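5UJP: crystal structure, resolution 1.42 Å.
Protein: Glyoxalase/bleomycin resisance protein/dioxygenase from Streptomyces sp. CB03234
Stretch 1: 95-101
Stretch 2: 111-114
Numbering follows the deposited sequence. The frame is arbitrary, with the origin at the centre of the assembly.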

# COMPACT_ATOMS: atom_id res chain seq x y z
N PRO A 95 0.67 14.38 -16.13
CA PRO A 95 -0.17 15.51 -15.69
C PRO A 95 -0.32 15.58 -14.18
O PRO A 95 -0.68 16.64 -13.67
CB PRO A 95 -1.52 15.25 -16.39
CG PRO A 95 -1.28 14.23 -17.38
CD PRO A 95 -0.09 13.44 -16.97
N TRP A 96 -0.02 14.50 -13.45
CA TRP A 96 -0.31 14.41 -12.02
C TRP A 96 0.92 14.55 -11.14
O TRP A 96 0.86 14.26 -9.94
CB TRP A 96 -1.10 13.13 -11.71
CG TRP A 96 -2.36 13.05 -12.54
CD1 TRP A 96 -2.56 12.28 -13.65
CD2 TRP A 96 -3.58 13.79 -12.35
NE1 TRP A 96 -3.82 12.47 -14.15
CE2 TRP A 96 -4.47 13.40 -13.37
CE3 TRP A 96 -4.01 14.73 -11.40
CZ2 TRP A 96 -5.77 13.92 -13.49
CZ3 TRP A 96 -5.31 15.25 -11.51
CH2 TRP A 96 -6.16 14.84 -12.55
N GLY A 97 2.04 15.00 -11.69
CA GLY A 97 3.27 15.07 -10.96
C GLY A 97 4.40 14.42 -11.71
O GLY A 97 4.23 13.84 -12.78
N ARG A 98 5.58 14.53 -11.14
CA ARG A 98 6.81 14.08 -11.75
C ARG A 98 7.26 12.85 -10.98
O ARG A 98 7.42 12.92 -9.77
CB ARG A 98 7.83 15.20 -11.64
CG ARG A 98 9.17 14.92 -12.31
CD ARG A 98 9.99 16.24 -12.47
NE ARG A 98 11.36 15.97 -12.92
CZ ARG A 98 11.70 15.75 -14.18
NH1 ARG A 98 10.76 15.79 -15.13
NH2 ARG A 98 12.97 15.50 -14.49
N GLN A 99 7.44 11.74 -11.68
CA GLN A 99 7.54 10.47 -10.96
C GLN A 99 8.72 9.64 -11.41
O GLN A 99 9.26 9.80 -12.50
CB GLN A 99 6.25 9.63 -11.04
CG GLN A 99 5.97 9.05 -12.35
CD GLN A 99 4.67 8.20 -12.30
OE1 GLN A 99 4.67 7.02 -12.64
NE2 GLN A 99 3.60 8.80 -11.84
N ALA A 100 9.11 8.71 -10.54
CA ALA A 100 10.17 7.78 -10.89
C ALA A 100 9.93 6.48 -10.15
O ALA A 100 9.20 6.43 -9.16
CB ALA A 100 11.53 8.31 -10.45
N MSE A 101 10.54 5.39 -10.66
CA MSE A 101 10.39 4.08 -10.04
C MSE A 101 11.76 3.51 -9.77
O MSE A 101 12.69 3.75 -10.54
CB MSE A 101 9.65 3.15 -11.01
CG MSE A 101 8.60 3.85 -11.85
SE MSE A 101 7.13 4.60 -10.79
CE MSE A 101 6.37 2.93 -10.13
N GLY A 111 7.46 3.42 -6.24
CA GLY A 111 7.30 4.65 -7.01
C GLY A 111 7.39 5.88 -6.12
O GLY A 111 6.96 5.86 -4.97
N LEU A 112 7.96 6.95 -6.67
CA LEU A 112 8.04 8.25 -6.00
C LEU A 112 7.37 9.25 -6.92
O LEU A 112 7.62 9.24 -8.13
CB LEU A 112 9.50 8.69 -5.80
CG LEU A 112 10.33 7.77 -4.92
CD1 LEU A 112 11.81 8.25 -4.93
CD2 LEU A 112 9.79 7.73 -3.53
N ASN A 113 6.54 10.12 -6.37
CA ASN A 113 5.83 11.11 -7.16
C ASN A 113 5.89 12.44 -6.44
O ASN A 113 5.60 12.53 -5.26
CB ASN A 113 4.38 10.69 -7.43
CG ASN A 113 3.66 11.66 -8.36
OD1 ASN A 113 4.13 11.94 -9.45
ND2 ASN A 113 2.50 12.14 -7.94
N GLN A 114 6.32 13.45 -7.15
CA GLN A 114 6.42 14.81 -6.62
C GLN A 114 5.18 15.60 -7.04
O GLN A 114 4.83 15.48 -8.20
CB GLN A 114 7.71 15.43 -7.19
CG GLN A 114 8.03 16.78 -6.73
CD GLN A 114 9.07 17.40 -7.59
OE1 GLN A 114 10.22 16.97 -7.56
NE2 GLN A 114 8.68 18.41 -8.39
OXT GLN A 114 4.57 16.36 -6.27

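What joins the two backbones? The strands run antiparallel, at 165° between their directions, and pair through reciprocal hydrogen bonds. Ala100 N donates to Leu112 O at 2.9 Å, and Leu112 N returns a bond to Ala100 O at 2.8 Å. Two residues along the ladder, Gln114 N reaches Arg98 O at 2.9 Å while Arg98 N meets Gln114 O at a longer 3.2 Å, so the chain's last residue is still tied to its neighbour.

What fills the gaps between these rings of hydrogen bonds? At the non-hydrogen-bonded pair Gln99 and Asn113 the CA atoms draw to 4.2 Å, and CA-H...O contacts supplement the ladder: Gln99 CA lies 3.1 Å from Leu112 O, and Asn113 CA lies 3.6 Å from Arg98 O. Gly111 CA makes a similar approach to Ala100 O at 3.4 Å.

How does a side chain add to the backbone pairing? Asn113, with chi1 at t, brings its amide end nearer the first stretch, where ND2 donates a weak but nearly straight hydrogen bond to Trp96 O at 3.3 Å. Its OD1 packs 3.5 Å from Gln99 CB. Gly97 suits this crowded corner: a CB there would clash with Gln114 O and Asn113 OD1, and its backbone angles themselves call for glycine.

Which residues pack on the two faces of the sheet? Gln99, Asn113 and Met101, a selenomethionine, share one face. The end of Met101 folds toward Gly111, placing CE 3.7 Å from Gly111 CA, in space that a CB on Gly111 would invade. Ala100 and Leu112 occupy the other face, both buried, as suits their apolar side chains. Altogether the contact buries 386 Å², summed over both stretches.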